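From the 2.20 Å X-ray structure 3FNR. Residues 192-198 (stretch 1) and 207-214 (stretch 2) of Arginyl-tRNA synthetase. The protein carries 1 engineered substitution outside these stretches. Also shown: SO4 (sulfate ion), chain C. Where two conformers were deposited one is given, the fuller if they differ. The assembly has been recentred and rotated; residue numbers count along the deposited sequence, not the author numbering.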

ATOM      1  N   GLU A 192     -27.920   4.555 -31.476  1.00 59.64           N
ATOM      2  CA  GLU A 192     -28.308   3.138 -31.541  0.50 61.34           C
ATOM      3  C   GLU A 192     -28.905   2.581 -30.249  1.00 61.82           C
ATOM      4  O   GLU A 192     -28.622   1.454 -29.834  1.00 65.26           O
ATOM      5  CB  GLU A 192     -27.160   2.263 -32.067  0.50 62.76           C
ATOM      6  CG  GLU A 192     -27.020   2.274 -33.597  0.50 65.05           C
ATOM      7  CD  GLU A 192     -28.224   1.676 -34.327  0.50 67.96           C
ATOM      8  OE1 GLU A 192     -28.713   0.598 -33.916  0.50 66.90           O
ATOM      9  OE2 GLU A 192     -28.675   2.282 -35.324  0.50 65.06           O
ATOM     10  N   GLY A 193     -29.761   3.384 -29.622  1.00 62.41           N
ATOM     11  CA  GLY A 193     -30.426   2.995 -28.377  1.00 60.74           C
ATOM     12  C   GLY A 193     -29.535   3.030 -27.145  1.00 59.06           C
ATOM     13  O   GLY A 193     -29.926   2.558 -26.081  1.00 59.92           O
ATOM     14  N   LYS A 194     -28.343   3.602 -27.285  1.00 54.84           N
ATOM     15  CA  LYS A 194     -27.383   3.669 -26.190  1.00 52.10           C
ATOM     16  C   LYS A 194     -27.028   5.107 -25.881  1.00 49.75           C
ATOM     17  O   LYS A 194     -27.064   5.965 -26.759  1.00 50.16           O
ATOM     18  CB  LYS A 194     -26.105   2.907 -26.544  1.00 52.74           C
ATOM     19  CG  LYS A 194     -26.281   1.409 -26.742  1.00 60.20           C
ATOM     20  CD  LYS A 194     -25.060   0.828 -27.441  1.00 69.98           C
ATOM     21  CE  LYS A 194     -25.323  -0.576 -27.952  1.00 79.11           C
ATOM     22  NZ  LYS A 194     -24.188  -1.074 -28.782  1.00 82.17           N
ATOM     23  N   ILE A 195     -26.672   5.362 -24.627  1.00 46.82           N
ATOM     24  CA  ILE A 195     -26.122   6.654 -24.233  1.00 45.67           C
ATOM     25  C   ILE A 195     -24.601   6.520 -24.174  1.00 48.82           C
ATOM     26  O   ILE A 195     -24.074   5.623 -23.505  1.00 46.88           O
ATOM     27  CB  ILE A 195     -26.721   7.118 -22.888  1.00 49.14           C
ATOM     28  CG1 ILE A 195     -28.220   7.401 -23.062  1.00 50.37           C
ATOM     29  CG2 ILE A 195     -25.992   8.343 -22.343  1.00 40.68           C
ATOM     30  CD1 ILE A 195     -29.044   7.249 -21.800  1.00 46.57           C
ATOM     31  N   TRP A 196     -23.919   7.406 -24.896  1.00 47.72           N
ATOM     32  CA  TRP A 196     -22.469   7.383 -25.045  1.00 46.54           C
ATOM     33  C   TRP A 196     -21.830   8.597 -24.382  1.00 43.83           C
ATOM     34  O   TRP A 196     -22.443   9.652 -24.312  1.00 40.71           O
ATOM     35  CB  TRP A 196     -22.090   7.407 -26.530  1.00 51.99           C
ATOM     36  CG  TRP A 196     -22.539   6.215 -27.328  1.00 58.74           C
ATOM     37  CD1 TRP A 196     -23.809   5.939 -27.751  1.00 63.50           C
ATOM     38  CD2 TRP A 196     -21.713   5.152 -27.825  1.00 60.39           C
ATOM     39  NE1 TRP A 196     -23.830   4.764 -28.465  1.00 61.08           N
ATOM     40  CE2 TRP A 196     -22.557   4.260 -28.527  1.00 62.79           C
ATOM     41  CE3 TRP A 196     -20.342   4.865 -27.742  1.00 64.95           C
ATOM     42  CZ2 TRP A 196     -22.077   3.097 -29.144  1.00 60.79           C
ATOM     43  CZ3 TRP A 196     -19.863   3.705 -28.359  1.00 63.44           C
ATOM     44  CH2 TRP A 196     -20.733   2.838 -29.052  1.00 62.27           C
ATOM     45  N   LEU A 197     -20.597   8.435 -23.902  1.00 42.92           N
ATOM     46  CA  LEU A 197     -19.748   9.560 -23.507  1.00 42.94           C
ATOM     47  C   LEU A 197     -18.892   9.987 -24.701  1.00 41.14           C
ATOM     48  O   LEU A 197     -18.238   9.159 -25.329  1.00 41.77           O
ATOM     49  CB  LEU A 197     -18.849   9.181 -22.319  1.00 40.29           C
ATOM     50  CG  LEU A 197     -17.767  10.166 -21.842  1.00 40.37           C
ATOM     51  CD1 LEU A 197     -18.319  11.240 -20.914  1.00 33.90           C
ATOM     52  CD2 LEU A 197     -16.648   9.412 -21.153  1.00 38.84           C
ATOM     53  N   ALA A 198     -18.881  11.283 -24.994  1.00 44.51           N
ATOM     54  CA  ALA A 198     -18.141  11.827 -26.133  1.00 44.60           C
ATOM     55  C   ALA A 198     -16.671  12.062 -25.795  1.00 45.56           C
ATOM     56  O   ALA A 198     -16.158  13.170 -25.947  1.00 45.92           O
ATOM     57  CB  ALA A 198     -18.794  13.122 -26.606  1.00 46.37           C
ATOM     58  N   ASP A 207     -15.190   6.991 -28.509  1.00 61.05           N
ATOM     59  CA  ASP A 207     -16.283   7.230 -27.571  1.00 56.39           C
ATOM     60  C   ASP A 207     -16.693   5.940 -26.861  1.00 55.39           C
ATOM     61  O   ASP A 207     -16.412   4.840 -27.346  1.00 56.14           O
ATOM     62  CB  ASP A 207     -17.467   7.890 -28.278  1.00 55.10           C
ATOM     63  CG  ASP A 207     -17.189   9.336 -28.648  1.00 55.70           C
ATOM     64  OD1 ASP A 207     -17.961   9.906 -29.439  1.00 58.08           O
ATOM     65  OD2 ASP A 207     -16.198   9.909 -28.152  1.00 56.49           O
ATOM     66  N   ARG A 208     -17.339   6.084 -25.705  1.00 49.22           N
ATOM     67  CA  ARG A 208     -17.566   4.964 -24.790  1.00 48.45           C
ATOM     68  C   ARG A 208     -19.021   4.854 -24.349  1.00 46.97           C
ATOM     69  O   ARG A 208     -19.686   5.864 -24.167  1.00 51.88           O
ATOM     70  CB  ARG A 208     -16.686   5.122 -23.544  1.00 44.14           C
ATOM     71  CG  ARG A 208     -15.207   5.461 -23.790  1.00 46.66           C
ATOM     72  CD  ARG A 208     -14.439   4.286 -24.357  1.00 45.00           C
ATOM     73  NE  ARG A 208     -13.122   4.695 -24.844  1.00 50.72           N
ATOM     74  CZ  ARG A 208     -12.162   3.858 -25.226  1.00 47.59           C
ATOM     75  NH1 ARG A 208     -11.007   4.339 -25.650  1.00 50.92           N
ATOM     76  NH2 ARG A 208     -12.345   2.543 -25.173  1.00 41.50           N
ATOM     77  N   VAL A 209     -19.500   3.631 -24.142  1.00 49.63           N
ATOM     78  CA  VAL A 209     -20.883   3.410 -23.706  1.00 50.83           C
ATOM     79  C   VAL A 209     -21.068   3.648 -22.205  1.00 53.72           C
ATOM     80  O   VAL A 209     -20.407   3.011 -21.374  1.00 50.86           O
ATOM     81  CB  VAL A 209     -21.382   1.994 -24.069  1.00 50.56           C
ATOM     82  CG1 VAL A 209     -22.809   1.757 -23.555  1.00 49.04           C
ATOM     83  CG2 VAL A 209     -21.328   1.791 -25.564  1.00 47.46           C
ATOM     84  N   ILE A 210     -21.972   4.572 -21.878  1.00 49.90           N
ATOM     85  CA  ILE A 210     -22.368   4.840 -20.499  1.00 49.62           C
ATOM     86  C   ILE A 210     -23.582   3.992 -20.122  1.00 47.07           C
ATOM     87  O   ILE A 210     -23.559   3.279 -19.124  1.00 53.28           O
ATOM     88  CB  ILE A 210     -22.674   6.349 -20.274  1.00 51.02           C
ATOM     89  CG1 ILE A 210     -21.425   7.193 -20.512  1.00 54.98           C
ATOM     90  CG2 ILE A 210     -23.191   6.602 -18.866  1.00 58.68           C
ATOM     91  CD1 ILE A 210     -20.162   6.672 -19.809  1.00 45.23           C
ATOM     92  N   ILE A 211     -24.642   4.082 -20.920  1.00 46.94           N
ATOM     93  CA  ILE A 211     -25.850   3.293 -20.700  1.00 45.70           C
ATOM     94  C   ILE A 211     -26.070   2.370 -21.889  1.00 46.92           C
ATOM     95  O   ILE A 211     -26.083   2.814 -23.038  1.00 44.55           O
ATOM     96  CB  ILE A 211     -27.103   4.188 -20.485  1.00 45.66           C
ATOM     97  CG1 ILE A 211     -26.851   5.263 -19.417  1.00 46.86           C
ATOM     98  CG2 ILE A 211     -28.349   3.346 -20.152  1.00 43.93           C
ATOM     99  CD1 ILE A 211     -26.518   4.740 -18.019  1.00 49.47           C
ATOM    100  N   ARG A 212     -26.230   1.083 -21.603  1.00 55.33           N
ATOM    101  CA  ARG A 212     -26.511   0.079 -22.625  1.00 64.61           C
ATOM    102  C   ARG A 212     -27.939   0.225 -23.140  1.00 66.97           C
ATOM    103  O   ARG A 212     -28.763   0.918 -22.527  1.00 65.79           O
ATOM    104  CB  ARG A 212     -26.362  -1.325 -22.037  1.00 67.37           C
ATOM    105  CG  ARG A 212     -24.986  -1.709 -21.530  1.00 75.99           C
ATOM    106  CD  ARG A 212     -25.153  -2.665 -20.356  1.00 88.01           C
ATOM    107  NE  ARG A 212     -24.203  -3.774 -20.373  1.00100.10           N
ATOM    108  CZ  ARG A 212     -24.319  -4.874 -19.628  1.00105.74           C
ATOM    109  NH1 ARG A 212     -25.348  -5.025 -18.801  1.00104.57           N
ATOM    110  NH2 ARG A 212     -23.404  -5.831 -19.716  1.00108.86           N
ATOM    111  N   GLU A 213     -28.232  -0.465 -24.245  1.00 70.78           N
ATOM    112  CA  GLU A 213     -29.572  -0.580 -24.832  0.50 71.80           C
ATOM    113  C   GLU A 213     -30.576  -1.208 -23.859  1.00 72.57           C
ATOM    114  O   GLU A 213     -31.791  -1.126 -24.048  1.00 74.97           O
ATOM    115  CB  GLU A 213     -29.499  -1.398 -26.135  0.50 71.67           C
ATOM    116  CG  GLU A 213     -29.273  -2.928 -25.982  0.50 73.02           C
ATOM    117  CD  GLU A 213     -27.906  -3.315 -25.403  0.50 74.34           C
ATOM    118  OE1 GLU A 213     -27.865  -4.198 -24.520  0.50 71.97           O
ATOM    119  OE2 GLU A 213     -26.878  -2.739 -25.822  0.50 75.07           O
ATOM    120  N   ASP A 214     -30.032  -1.865 -22.837  1.00 73.94           N
ATOM    121  CA  ASP A 214     -30.774  -2.526 -21.777  1.00 74.11           C
ATOM    122  C   ASP A 214     -31.397  -1.491 -20.840  1.00 70.21           C
ATOM    123  O   ASP A 214     -32.427  -1.743 -20.218  1.00 69.71           O
ATOM    124  CB  ASP A 214     -29.793  -3.402 -20.986  1.00 79.06           C
ATOM    125  CG  ASP A 214     -30.461  -4.594 -20.305  1.00 91.83           C
ATOM    126  OD1 ASP A 214     -29.718  -5.519 -19.907  1.00 97.07           O
ATOM    127  OD2 ASP A 214     -31.705  -4.621 -20.162  1.00100.21           O
TER
HETATM  128  S   SO4 C   2     -20.331  -3.367 -19.253  0.50 62.10           S
HETATM  129  O1  SO4 C   2     -20.919  -3.172 -17.932  0.50 60.09           O
HETATM  130  O2  SO4 C   2     -19.942  -4.768 -19.376  0.50 65.41           O
HETATM  131  O3  SO4 C   2     -21.311  -3.040 -20.287  0.50 63.29           O
HETATM  132  O4  SO4 C   2     -19.150  -2.522 -19.415  0.50 54.21           O

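A beta bulge lets one strand carry an extra residue past its neighbour without breaking the ladder of hydrogen bonds, and this segment of Arginyl-tRNA synthetase is a compact example. The two stretches run antiparallel, their end-to-end directions 161° apart, and together they bury 658 Å² of surface. L197 and R208 form a hydrogen-bonded pair in the classical manner, with L197 N donating to R208 O at 2.7 Å and R208 N donating to L197 O at 3.2 Å. Next comes W196 opposite V209, a non-hydrogen-bonded pair whose CA atoms lie 4.5 Å apart. Regular pairing would then place I195 opposite I210, but the register slips by one and I195 pairs with I211 instead.

The carbonyl of I195 absorbs the slip by accepting two hydrogen bonds, from I210 N at 2.9 Å and from I211 N at 3.1 Å. Consecutive amides can converge on one oxygen because the chain turns a corner at I210, where phi and psi are -92° and -54°, well away from the extended conformation. The pair is closed by I195 N, which donates to I211 O over 3.1 Å. Weaker CA-H...O contacts supplement these bonds: W196 CA lies 3.3 Å from R208 O, and beyond the ladder E213 CA lies 3.4 Å from G193 O with a straighter approach.

Apolar packing follows the same register. W196 and V209 share one face of the sheet, where V209 CG2 sits 3.6 Å from the centroid of the six-membered ring of W196 and only 9° off its normal. This is a CH-pi contact, a methyl group set almost squarely over the aromatic face; D207 O approaches the ring at its edge, 3.8 Å from W196 CZ3. The bulged residue I210 points its CA-to-CB bond toward stretch 1, bringing I210 CG1 within 3.7 Å of L197 CB. Nearby, I195 CD1 meets I211 CG1 at 3.8 Å, side chains that leave their strands on the same face as those of L197 and R208.

Polar side chains contribute less directly. K194 lays its aliphatic chain across stretch 2, so that K194 CE comes within 3.4 Å of E213 OE2, yet K194 NZ remains 4.3 Å from that oxygen: the opposite charges attract at a range beyond a salt bridge. R212, its CA-to-CB bond directed away from stretch 1, instead meets a sulfate ion, probably from the crystallisation liquor, through a weak hydrogen bond from R212 NE to SO4 O3 at 3.0 Å.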